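Local coordinates for ketosynthase (Streptomyces sp. MSC090213JE08, PDB 6KXD) that catalyses chain-extending condensation as the ketosynthase of a ketosynthase/chain length factor pair in the highly reducing type II polyketide synthase of ishigamide biosynthesis, at the interface of chains A and B. Sequence-based numbering; all coordinates share one arbitrary frame. Chains: chain A, Ketosynthase; chain B, Ketosynthase.

Contact 1: the interface of chains A and B. Residues chain A 106, 162, 179, 183, 186, 188; chain B 186, 190.
The guanidinium of B:Arg190 reaches from the chain length factor into an acidic pocket of the ketosynthase, in the dimer interface of the thiolase-like fold. Its NH1 donates to A:Glu162 OE1 at 2.7 Å, on the syn lone pair, with the acceptor 25° out of the guanidinium plane. On the flank, B:Arg190 NE and NH2 grip one carboxylate oxygen side-on, both reaching A:Glu188 OE1 at 2.8 Å. B:Arg190 NH2 also lies 2.7 Å from water 1, which in turn meets A:Glu162 OE1. A bend at chi2 (-132°) carries the arginine chain past A:Ser183, whose CA packs 3.6 Å from B:Arg190 CD, while NH1 gives a further weak bond to A:Ser183 OG. Replaced by an alanine, B:Arg190 would probably leave the carboxylates of A:Glu162 and A:Glu188 without their shared cation.

B:Asn186, one helical turn before the arginine on helix 180-193, sends ND2 to A:Glu162 OE2 at 3.1 Å, and the same nitrogen lies over the rim of one guanidinium face. A:Tyr179 OH donates to A:Glu162 OE2 as well, at 2.6 Å, arriving at the opposite face of the carboxylate plane and so helping to fix its rotation. Further out, A:Ser183 OG caps the A:Tyr179 ring face and bonds the tyrosine's carbonyl O. A:Ser186 OG bonds the carbonyl of A:Ser183 and accepts from the backbone N of A:Glu188, positioning the second acid.

Contact 2: the interface of chains A and B. Residues chain A 175, 182, 260, 262; chain B 170, 172, 187, 191.
The phenol oxygen of B:Tyr187, which touches A:Leu262 CD1 across the interface, is gripped from two sides: B:Thr172 OG1 lies 2.8 Å from OH, and water 2 lies 2.7 Å from it. This is the core of the ketosynthase/chain length factor dimer, where helix 172-185 of chain A, which follows the nucleophile elbow typical of ketosynthases, faces helix 180-193 of chain B. Water 2 carries the polar link over, bonding also to the backbone O of A:Tyr175 and to A:Tyr260 OH. In turn, A:Tyr260 OH donates to A:Asp182 OD2 at 2.5 Å, arriving above the carboxylate plane, 46° out of it.

Around this polar thread the packing is largely aliphatic and aromatic. B:Leu191 crosses both A:Leu262 and A:Asp182 at about a right angle; its CD2 rests 3.8 Å from A:Leu262 CD1, while CG and CD1 lie against the carboxylate oxygen OD2. Its CD1 branch also sits over the centre of the B:Tyr187 ring, holding the ring from one face. The side chain of A:Leu262 divides its methyls between the subunits: CD1 meets B:Pro170 CB at 4.0 Å, and CD2 lies over the centre of the A:Tyr175 ring. That ring turns its edge to chain B, with B:Thr172 OG1 in its plane, 3.2 Å from A:Tyr175 CE2. With CG of B:Tyr187 trans to the backbone N (chi1 178°), the phenol end points away from its own helix towards the water.

Contact 3: the interface of chains A and B. Residues chain A 153-154, 157-159; chain B 259, 261-262.
B:Ile261 drives its CD1 methyl against the guanidinium of A:Arg157, meeting the flat group face-on, 3.7 Å above its centre. The pair sits at the rim of the interface of this thiolase-family ketosynthase/chain length factor dimer, where the loop after strand 250-259 of chain B lies against the end of helix 147-156 of chain A. At the guanidinium's edge, and nearly in its plane, A:Arg157 NH2 donates to B:Asp262 OD1 at 2.7 Å in a salt bridge, on the syn lone pair; NH1 adds a weaker bond to the same oxygen. The arginine and aspartate side chains run at about a right angle, their planes 38° apart. Bends at chi2 and chi3 fold A:Arg157 back, so that the aliphatic tip of the isoleucine is held under a charged plate.

CG1 of B:Ile261 stands between its backbone N and carbonyl carbon (chi1 66°), which sends CD1 towards A:Arg157 and A:Pro159 and CG2 towards the helix. B:Ile261 CD1 is 3.7 Å from A:Pro159 CD, and B:Ile261 CG2 is 3.8 Å from A:Arg154 CA. Beside them, the methyl of A:Ala153 packs on B:Val259, CB to CG2 at 3.8 Å. The backbone fixes the register: B:Val259 N donates to A:Pro159 O at 2.8 Å. A:Arg154, sliding past the isoleucine in the opposite direction, presents NE to water 3, 2.8 Å away in its guanidinium plane; this water also bonds B:Ile261 O.

Contact 4: the interface of chains A and B. Residues chain A 126-127; chain B 133, 137.
Two helices, 116-129 of the ketosynthase and 125-137 of the chain length factor, meet through their C-terminal turns, an element of the thiolase-like fold well away from the central dimer helices. Across the contact A:Glu126 and B:Arg133 form a salt bridge, with NH1 donating to the carboxylate OE1 at 3.0 Å. The two side chains cross at about a right angle and their flat groups stand nearly perpendicular, 80° apart. The oxygen lies at the edge of the guanidinium, close to its plane; the nitrogen approaches from above the carboxylate plane, 36° out of it. The other oxygen, A:Glu126 OE2, is set farther back, 3.7 Å from B:Arg133 NH1, so the grip is one-handed rather than bidentate. A bend at chi2 (-114°) turns the glutamate towards chain B, and a bend at chi3 swings the arginine's head round to meet it. With a glutamine here the carboxylate is gone, and the charge of B:Arg133 would probably be left without its mate and its head freer to turn.

A:Leu127, next along the same helix, contributes the larger share of chain A's buried surface here, 46 Å². Its CD2 methyl lies beside the NH1 end of B:Arg133, 3.7 Å from NH1, a contact likely to limit how freely the guanidinium can swing. The same methyl reaches over to B:Thr137, 4.1 Å from CG2. The hydroxyl OG1 of that threonine, B:Thr137, bonds back to the carbonyl O of B:Arg133, one turn earlier, at 2.8 Å.

Contact 1: the interface of chains A and B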
ATOM      1  N   VAL A 106       7.576 -12.901   0.383  1.00 40.67           N
ATOM      2  CA  VAL A 106       6.823 -11.726   0.260  1.00 40.12           C
ATOM      3  C   VAL A 106       7.765 -10.570   0.628  1.00 39.66           C
ATOM      4  O   VAL A 106       8.474 -10.655   1.612  1.00 40.69           O
ATOM      5  CB  VAL A 106       5.551 -11.783   1.126  1.00 43.39           C
ATOM      6  CG1 VAL A 106       4.943 -10.405   1.345  1.00 52.12           C
ATOM      7  CG2 VAL A 106       4.522 -12.717   0.521  1.00 41.74           C
ATOM      8  N   GLU A 162       6.313 -11.912  -4.179  1.00 41.13           N
ATOM      9  CA  GLU A 162       5.196 -10.992  -4.215  1.00 40.38           C
ATOM     10  C   GLU A 162       5.668  -9.666  -3.605  1.00 39.93           C
ATOM     11  O   GLU A 162       5.842  -9.562  -2.411  1.00 39.11           O
ATOM     12  CB  GLU A 162       4.053 -11.586  -3.418  1.00 42.79           C
ATOM     13  CG  GLU A 162       2.758 -10.806  -3.493  1.00 43.86           C
ATOM     14  CD  GLU A 162       1.734 -11.399  -2.541  1.00 47.20           C
ATOM     15  OE1 GLU A 162       2.007 -12.492  -1.996  1.00 49.64           O
ATOM     16  OE2 GLU A 162       0.695 -10.771  -2.321  1.00 55.22           O
ATOM     17  N   TYR A 179       1.048  -8.304   7.081  1.00 38.94           N
ATOM     18  CA  TYR A 179       0.874  -9.055   5.869  1.00 39.77           C
ATOM     19  C   TYR A 179       1.919 -10.160   5.767  1.00 39.76           C
ATOM     20  O   TYR A 179       1.623 -11.293   5.352  1.00 40.84           O
ATOM     21  CB  TYR A 179       0.932  -8.167   4.628  1.00 36.63           C
ATOM     22  CG  TYR A 179       0.563  -8.925   3.381  1.00 37.87           C
ATOM     23  CD1 TYR A 179      -0.599  -9.691   3.345  1.00 37.61           C
ATOM     24  CD2 TYR A 179       1.395  -8.963   2.281  1.00 41.80           C
ATOM     25  CE1 TYR A 179      -0.961 -10.405   2.212  1.00 39.79           C
ATOM     26  CE2 TYR A 179       1.032  -9.656   1.134  1.00 43.51           C
ATOM     27  CZ  TYR A 179      -0.146 -10.384   1.104  1.00 42.50           C
ATOM     28  OH  TYR A 179      -0.532 -11.079  -0.004  1.00 42.45           O
ATOM     29  N   SER A 183       1.105 -13.960   5.598  1.00 42.75           N
ATOM     30  CA  SER A 183       1.579 -14.678   4.457  1.00 41.75           C
ATOM     31  C   SER A 183       2.341 -15.923   4.917  1.00 44.25           C
ATOM     32  O   SER A 183       2.174 -17.014   4.334  1.00 46.04           O
ATOM     33  CB  SER A 183       2.404 -13.799   3.545  1.00 40.92           C
ATOM     34  OG  SER A 183       1.608 -12.766   2.962  1.00 40.75           O
ATOM     35  N   SER A 186      -0.032 -18.571   6.550  1.00 50.07           N
ATOM     36  CA  SER A 186      -0.778 -19.281   5.512  1.00 48.97           C
ATOM     37  C   SER A 186      -0.035 -20.512   5.005  1.00 45.84           C
ATOM     38  O   SER A 186      -0.623 -21.308   4.259  1.00 50.25           O
ATOM     39  CB  SER A 186      -1.078 -18.395   4.351  1.00 50.11           C
ATOM     40  OG  SER A 186       0.068 -18.236   3.541  1.00 44.11           O
ATOM     41  N   GLU A 188       2.203 -20.396   2.741  1.00 47.96           N
ATOM     42  CA  GLU A 188       2.565 -20.237   1.332  1.00 47.36           C
ATOM     43  C   GLU A 188       3.997 -19.729   1.137  1.00 47.75           C
ATOM     44  O   GLU A 188       4.576 -19.929   0.074  1.00 49.94           O
ATOM     45  CB  GLU A 188       1.552 -19.320   0.657  1.00 44.44           C
ATOM     46  CG  GLU A 188       0.220 -20.005   0.428  1.00 52.45           C
ATOM     47  CD  GLU A 188      -0.928 -19.062   0.127  1.00 59.05           C
ATOM     48  OE1 GLU A 188      -0.668 -17.923  -0.301  1.00 54.21           O
ATOM     49  OE2 GLU A 188      -2.092 -19.485   0.322  1.00 62.63           O
TER
ATOM     50  N   ASN B 186      -4.750 -11.008  -3.853  1.00 37.91           N
ATOM     51  CA  ASN B 186      -3.996 -11.975  -3.099  1.00 38.21           C
ATOM     52  C   ASN B 186      -3.945 -11.579  -1.620  1.00 38.77           C
ATOM     53  O   ASN B 186      -4.013 -12.414  -0.685  1.00 38.30           O
ATOM     54  CB  ASN B 186      -2.579 -12.118  -3.631  1.00 38.47           C
ATOM     55  CG  ASN B 186      -2.025 -13.471  -3.260  1.00 40.34           C
ATOM     56  OD1 ASN B 186      -2.737 -14.468  -3.392  1.00 39.96           O
ATOM     57  ND2 ASN B 186      -0.774 -13.481  -2.875  1.00 44.55           N
ATOM     58  N   ARG B 190      -5.351 -13.834   1.385  1.00 43.23           N
ATOM     59  CA  ARG B 190      -4.555 -14.214   2.532  1.00 42.79           C
ATOM     60  C   ARG B 190      -5.197 -13.777   3.846  1.00 39.21           C
ATOM     61  O   ARG B 190      -5.346 -14.570   4.750  1.00 44.10           O
ATOM     62  CB  ARG B 190      -3.171 -13.606   2.431  1.00 41.11           C
ATOM     63  CG  ARG B 190      -2.351 -14.283   1.363  1.00 43.81           C
ATOM     64  CD  ARG B 190      -1.016 -14.617   1.902  1.00 48.92           C
ATOM     65  NE  ARG B 190      -0.320 -15.407   0.910  1.00 47.59           N
ATOM     66  CZ  ARG B 190       0.636 -14.965   0.109  1.00 42.10           C
ATOM     67  NH1 ARG B 190       1.066 -13.705   0.168  1.00 44.59           N
ATOM     68  NH2 ARG B 190       1.145 -15.826  -0.761  1.00 42.10           N
TER
HETATM   69  O   HOH W   1       3.037 -14.846  -2.431  1.00 47.81           O

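Contact 2: the interface of chains A and B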
ATOM      1  N   TYR A 175       1.058  -2.568   8.732  1.00 36.41           N
ATOM      2  CA  TYR A 175       0.286  -3.350   7.741  1.00 38.31           C
ATOM      3  C   TYR A 175       1.184  -4.370   7.062  1.00 37.46           C
ATOM      4  O   TYR A 175       0.782  -5.524   6.812  1.00 39.05           O
ATOM      5  CB  TYR A 175      -0.283  -2.493   6.633  1.00 36.40           C
ATOM      6  CG  TYR A 175      -1.602  -1.847   6.938  1.00 38.15           C
ATOM      7  CD1 TYR A 175      -1.702  -0.815   7.856  1.00 35.04           C
ATOM      8  CD2 TYR A 175      -2.736  -2.243   6.261  1.00 38.09           C
ATOM      9  CE1 TYR A 175      -2.920  -0.206   8.091  1.00 36.35           C
ATOM     10  CE2 TYR A 175      -3.947  -1.630   6.471  1.00 37.77           C
ATOM     11  CZ  TYR A 175      -4.039  -0.602   7.390  1.00 36.64           C
ATOM     12  OH  TYR A 175      -5.268  -0.029   7.577  1.00 37.19           O
ATOM     13  N   ASP A 182       0.684 -12.835   8.076  1.00 42.28           N
ATOM     14  CA  ASP A 182      -0.401 -13.601   7.485  1.00 44.71           C
ATOM     15  C   ASP A 182       0.130 -14.479   6.361  1.00 47.33           C
ATOM     16  O   ASP A 182      -0.320 -15.635   6.210  1.00 43.84           O
ATOM     17  CB  ASP A 182      -1.486 -12.673   6.962  1.00 42.10           C
ATOM     18  CG  ASP A 182      -2.301 -12.058   8.067  1.00 48.47           C
ATOM     19  OD1 ASP A 182      -2.323 -12.659   9.197  1.00 45.96           O
ATOM     20  OD2 ASP A 182      -2.948 -11.025   7.788  1.00 43.07           O
ATOM     21  N   TYR A 260      -1.420  -9.092  14.872  1.00 42.03           N
ATOM     22  CA  TYR A 260      -1.754  -7.723  14.627  1.00 38.13           C
ATOM     23  C   TYR A 260      -3.262  -7.592  14.451  1.00 39.12           C
ATOM     24  O   TYR A 260      -4.018  -8.599  14.341  1.00 41.82           O
ATOM     25  CB  TYR A 260      -0.944  -7.190  13.437  1.00 38.96           C
ATOM     26  CG  TYR A 260      -1.447  -7.530  12.059  1.00 40.63           C
ATOM     27  CD1 TYR A 260      -1.365  -8.835  11.589  1.00 43.96           C
ATOM     28  CD2 TYR A 260      -1.899  -6.550  11.179  1.00 39.57           C
ATOM     29  CE1 TYR A 260      -1.755  -9.171  10.306  1.00 42.77           C
ATOM     30  CE2 TYR A 260      -2.272  -6.869   9.879  1.00 40.97           C
ATOM     31  CZ  TYR A 260      -2.211  -8.181   9.449  1.00 36.37           C
ATOM     32  OH  TYR A 260      -2.552  -8.610   8.223  1.00 40.85           O
ATOM     33  N   LEU A 262      -6.148  -4.884  12.373  1.00 40.24           N
ATOM     34  CA  LEU A 262      -6.455  -3.816  11.479  1.00 40.63           C
ATOM     35  C   LEU A 262      -7.871  -3.426  11.793  1.00 41.61           C
ATOM     36  O   LEU A 262      -8.740  -4.291  11.886  1.00 44.59           O
ATOM     37  CB  LEU A 262      -6.385  -4.296  10.026  1.00 37.56           C
ATOM     38  CG  LEU A 262      -5.002  -4.731   9.558  1.00 41.86           C
ATOM     39  CD1 LEU A 262      -5.087  -5.211   8.116  1.00 39.35           C
ATOM     40  CD2 LEU A 262      -4.010  -3.572   9.670  1.00 40.90           C
TER
ATOM     41  N   PRO B 170     -10.858  -4.283   8.040  1.00 40.32           N
ATOM     42  CA  PRO B 170      -9.523  -3.976   7.512  1.00 39.40           C
ATOM     43  C   PRO B 170      -9.657  -3.093   6.260  1.00 39.96           C
ATOM     44  O   PRO B 170     -10.549  -3.265   5.415  1.00 36.92           O
ATOM     45  CB  PRO B 170      -8.977  -5.359   7.157  1.00 39.62           C
ATOM     46  CG  PRO B 170      -9.698  -6.274   8.135  1.00 42.23           C
ATOM     47  CD  PRO B 170     -11.097  -5.728   8.161  1.00 44.20           C
ATOM     48  N   THR B 172      -7.143  -1.385   3.386  1.00 33.84           N
ATOM     49  CA  THR B 172      -5.812  -1.388   2.886  1.00 37.10           C
ATOM     50  C   THR B 172      -5.808  -0.815   1.464  1.00 34.28           C
ATOM     51  O   THR B 172      -6.737  -0.946   0.687  1.00 33.50           O
ATOM     52  CB  THR B 172      -5.232  -2.801   2.889  1.00 35.86           C
ATOM     53  OG1 THR B 172      -5.406  -3.337   4.194  1.00 36.00           O
ATOM     54  CG2 THR B 172      -3.762  -2.827   2.535  1.00 34.60           C
ATOM     55  N   TYR B 187      -3.838 -10.268  -1.384  1.00 37.10           N
ATOM     56  CA  TYR B 187      -3.857  -9.753  -0.064  1.00 37.37           C
ATOM     57  C   TYR B 187      -5.168 -10.156   0.636  1.00 35.85           C
ATOM     58  O   TYR B 187      -5.163 -10.695   1.763  1.00 39.05           O
ATOM     59  CB  TYR B 187      -3.642  -8.235  -0.158  1.00 38.12           C
ATOM     60  CG  TYR B 187      -3.673  -7.522   1.163  1.00 37.38           C
ATOM     61  CD1 TYR B 187      -2.524  -7.338   1.906  1.00 35.10           C
ATOM     62  CD2 TYR B 187      -4.849  -7.041   1.676  1.00 37.20           C
ATOM     63  CE1 TYR B 187      -2.540  -6.655   3.102  1.00 37.17           C
ATOM     64  CE2 TYR B 187      -4.883  -6.386   2.889  1.00 34.55           C
ATOM     65  CZ  TYR B 187      -3.732  -6.219   3.629  1.00 33.86           C
ATOM     66  OH  TYR B 187      -3.745  -5.539   4.837  1.00 36.09           O
ATOM     67  N   LEU B 191      -5.623 -12.514   3.936  1.00 40.23           N
ATOM     68  CA  LEU B 191      -6.251 -12.028   5.173  1.00 40.31           C
ATOM     69  C   LEU B 191      -7.532 -12.797   5.490  1.00 43.49           C
ATOM     70  O   LEU B 191      -7.786 -13.073   6.679  1.00 43.17           O
ATOM     71  CB  LEU B 191      -6.497 -10.518   5.123  1.00 39.33           C
ATOM     72  CG  LEU B 191      -5.335  -9.735   5.737  1.00 38.19           C
ATOM     73  CD1 LEU B 191      -4.052  -9.868   4.910  1.00 39.43           C
ATOM     74  CD2 LEU B 191      -5.689  -8.269   5.931  1.00 43.25           C
TER
HETATM   75  O   HOH W   2      -1.827  -6.339   6.491  1.00 37.83           O

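Contact 3: the interface of chains A and B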
ATOM      1  N   ALA A 153      13.501  -6.647  -4.565  1.00 39.18           N
ATOM      2  CA  ALA A 153      13.612  -7.970  -5.168  1.00 39.30           C
ATOM      3  C   ALA A 153      14.767  -7.932  -6.171  1.00 40.63           C
ATOM      4  O   ALA A 153      15.559  -8.908  -6.310  1.00 41.04           O
ATOM      5  CB  ALA A 153      12.325  -8.416  -5.807  1.00 39.10           C
ATOM      6  N   ARG A 154      14.828  -6.837  -6.918  1.00 39.13           N
ATOM      7  CA  ARG A 154      15.870  -6.647  -7.921  1.00 42.93           C
ATOM      8  C   ARG A 154      17.251  -6.699  -7.268  1.00 41.37           C
ATOM      9  O   ARG A 154      18.155  -7.399  -7.737  1.00 41.56           O
ATOM     10  CB  ARG A 154      15.676  -5.325  -8.663  1.00 40.62           C
ATOM     11  CG  ARG A 154      14.546  -5.370  -9.671  1.00 46.03           C
ATOM     12  CD  ARG A 154      14.469  -4.100 -10.477  1.00 48.73           C
ATOM     13  NE  ARG A 154      15.683  -3.866 -11.232  1.00 46.67           N
ATOM     14  CZ  ARG A 154      16.014  -2.676 -11.739  1.00 52.77           C
ATOM     15  NH1 ARG A 154      15.164  -1.671 -11.633  1.00 52.56           N
ATOM     16  NH2 ARG A 154      17.175  -2.511 -12.353  1.00 51.82           N
ATOM     17  N   ARG A 157      18.109 -10.098  -5.816  1.00 40.70           N
ATOM     18  CA  ARG A 157      18.055 -11.123  -6.849  1.00 44.52           C
ATOM     19  C   ARG A 157      17.022 -12.190  -6.496  1.00 49.87           C
ATOM     20  O   ARG A 157      17.293 -13.381  -6.561  1.00 47.98           O
ATOM     21  CB  ARG A 157      19.460 -11.713  -7.027  1.00 46.26           C
ATOM     22  CG  ARG A 157      20.481 -10.678  -7.474  1.00 52.04           C
ATOM     23  CD  ARG A 157      20.202 -10.179  -8.869  1.00 57.17           C
ATOM     24  NE  ARG A 157      20.238 -11.268  -9.832  1.00 62.37           N
ATOM     25  CZ  ARG A 157      19.752 -11.207 -11.067  1.00 62.85           C
ATOM     26  NH1 ARG A 157      19.222 -10.077 -11.520  1.00 56.23           N
ATOM     27  NH2 ARG A 157      19.777 -12.289 -11.830  1.00 61.54           N
ATOM     28  N   MET A 158      15.828 -11.729  -6.128  1.00 40.97           N
ATOM     29  CA  MET A 158      14.753 -12.571  -5.718  1.00 43.06           C
ATOM     30  C   MET A 158      13.605 -12.428  -6.705  1.00 47.12           C
ATOM     31  O   MET A 158      12.804 -11.494  -6.614  1.00 45.41           O
ATOM     32  CB  MET A 158      14.265 -12.169  -4.339  1.00 42.86           C
ATOM     33  CG  MET A 158      15.304 -12.309  -3.274  1.00 45.38           C
ATOM     34  SD  MET A 158      14.819 -11.581  -1.701  1.00 51.01           S
ATOM     35  CE  MET A 158      13.542 -12.742  -1.212  1.00 58.16           C
ATOM     36  N   PRO A 159      13.474 -13.325  -7.699  1.00 43.96           N
ATOM     37  CA  PRO A 159      12.403 -13.200  -8.685  1.00 44.24           C
ATOM     38  C   PRO A 159      11.073 -13.749  -8.165  1.00 43.11           C
ATOM     39  O   PRO A 159      10.015 -13.301  -8.629  1.00 44.16           O
ATOM     40  CB  PRO A 159      12.901 -14.006  -9.888  1.00 50.68           C
ATOM     41  CG  PRO A 159      13.841 -15.032  -9.275  1.00 48.96           C
ATOM     42  CD  PRO A 159      14.459 -14.370  -8.061  1.00 48.06           C
TER
ATOM     43  N   VAL B 259       8.848 -10.996  -9.759  1.00 39.12           N
ATOM     44  CA  VAL B 259       9.454  -9.805 -10.195  1.00 37.84           C
ATOM     45  C   VAL B 259      10.402 -10.164 -11.328  1.00 41.54           C
ATOM     46  O   VAL B 259      11.160 -11.122 -11.199  1.00 44.48           O
ATOM     47  CB  VAL B 259      10.156  -9.045  -9.056  1.00 38.36           C
ATOM     48  CG1 VAL B 259      10.898  -7.809  -9.588  1.00 38.84           C
ATOM     49  CG2 VAL B 259       9.192  -8.674  -7.941  1.00 38.52           C
ATOM     50  N   ILE B 261      13.307  -9.548 -12.626  1.00 44.68           N
ATOM     51  CA  ILE B 261      14.579  -8.955 -12.247  1.00 46.03           C
ATOM     52  C   ILE B 261      15.586  -9.044 -13.403  1.00 48.95           C
ATOM     53  O   ILE B 261      16.566  -8.302 -13.428  1.00 51.10           O
ATOM     54  CB  ILE B 261      15.127  -9.614 -10.976  1.00 47.93           C
ATOM     55  CG1 ILE B 261      15.499 -11.085 -11.184  1.00 50.10           C
ATOM     56  CG2 ILE B 261      14.142  -9.442  -9.835  1.00 49.46           C
ATOM     57  CD1 ILE B 261      16.171 -11.679  -9.987  1.00 53.87           C
ATOM     58  N   ASP B 262      15.364  -9.958 -14.338  1.00 45.38           N
ATOM     59  CA  ASP B 262      16.345 -10.203 -15.418  1.00 52.37           C
ATOM     60  C   ASP B 262      15.890  -9.538 -16.707  1.00 52.03           C
ATOM     61  O   ASP B 262      16.414  -9.853 -17.747  1.00 51.41           O
ATOM     62  CB  ASP B 262      16.569 -11.699 -15.642  1.00 50.66           C
ATOM     63  CG  ASP B 262      17.313 -12.339 -14.489  1.00 54.41           C
ATOM     64  OD1 ASP B 262      18.127 -11.630 -13.845  1.00 53.89           O
ATOM     65  OD2 ASP B 262      17.044 -13.516 -14.221  1.00 67.99           O
TER
HETATM   66  O   HOH W   3      17.084  -6.222 -11.756  1.00 45.30           O

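Contact 4: the interface of chains A and B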
ATOM      1  N   GLU A 126       9.132  21.137 -15.399  1.00 47.06           N
ATOM      2  CA  GLU A 126       8.096  21.616 -16.263  1.00 52.66           C
ATOM      3  C   GLU A 126       7.928  23.128 -16.035  1.00 54.26           C
ATOM      4  O   GLU A 126       7.809  23.881 -16.990  1.00 54.84           O
ATOM      5  CB  GLU A 126       6.763  20.919 -15.990  1.00 55.68           C
ATOM      6  CG  GLU A 126       5.716  21.207 -17.047  1.00 60.96           C
ATOM      7  CD  GLU A 126       4.510  22.000 -16.599  1.00 76.47           C
ATOM      8  OE1 GLU A 126       4.687  23.006 -15.876  1.00 87.39           O
ATOM      9  OE2 GLU A 126       3.387  21.601 -16.982  1.00 82.15           O
ATOM     10  N   LEU A 127       7.961  23.540 -14.769  1.00 53.26           N
ATOM     11  CA  LEU A 127       7.721  24.950 -14.404  1.00 57.73           C
ATOM     12  C   LEU A 127       8.884  25.831 -14.890  1.00 60.04           C
ATOM     13  O   LEU A 127       8.640  26.873 -15.470  1.00 63.77           O
ATOM     14  CB  LEU A 127       7.491  25.069 -12.896  1.00 55.62           C
ATOM     15  CG  LEU A 127       6.064  24.742 -12.456  1.00 58.65           C
ATOM     16  CD1 LEU A 127       5.979  24.502 -10.960  1.00 53.37           C
ATOM     17  CD2 LEU A 127       5.098  25.830 -12.890  1.00 63.49           C
TER
ATOM     18  N   ARG B 133       2.072  22.319  -7.498  1.00 45.97           N
ATOM     19  CA  ARG B 133       2.068  23.510  -8.372  1.00 49.47           C
ATOM     20  C   ARG B 133       1.733  24.722  -7.484  1.00 57.20           C
ATOM     21  O   ARG B 133       2.417  25.731  -7.545  1.00 50.63           O
ATOM     22  CB  ARG B 133       1.159  23.318  -9.588  1.00 57.23           C
ATOM     23  CG  ARG B 133       1.761  22.400 -10.647  1.00 65.49           C
ATOM     24  CD  ARG B 133       0.844  22.094 -11.822  1.00 70.28           C
ATOM     25  NE  ARG B 133       0.578  23.269 -12.642  1.00 74.02           N
ATOM     26  CZ  ARG B 133       1.397  23.763 -13.575  1.00 78.83           C
ATOM     27  NH1 ARG B 133       2.577  23.219 -13.806  1.00 72.51           N
ATOM     28  NH2 ARG B 133       1.024  24.809 -14.287  1.00 80.38           N
ATOM     29  N   THR B 137       4.040  28.134  -6.825  1.00 52.38           N
ATOM     30  CA  THR B 137       3.613  29.327  -7.584  1.00 56.11           C
ATOM     31  C   THR B 137       2.797  30.321  -6.732  1.00 60.39           C
ATOM     32  O   THR B 137       2.581  31.439  -7.159  1.00 65.21           O
ATOM     33  CB  THR B 137       2.786  28.921  -8.807  1.00 59.31           C
ATOM     34  OG1 THR B 137       1.606  28.266  -8.340  1.00 56.73           O
ATOM     35  CG2 THR B 137       3.558  28.044  -9.770  1.00 55.66           C
TER

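Contact 1 and contact 2 are neighbours, the centres of their C-alpha atoms about 10 Å apart, and share helix 172-185 of chain A and helix 180-193 of chain B: successive turns of one helix pair serve a charged cluster and a water-linked, largely apolar patch. Contact 3 lies about 18 Å from contact 1 and 25 Å from contact 2, joined to contact 1 through A:Pro159, just before strand 161-166. Contact 4 stands apart, 36 to 41 Å from the others, on separate helices. Such wide spacing is likely to help fix the relative orientation of ketosynthase and chain length factor.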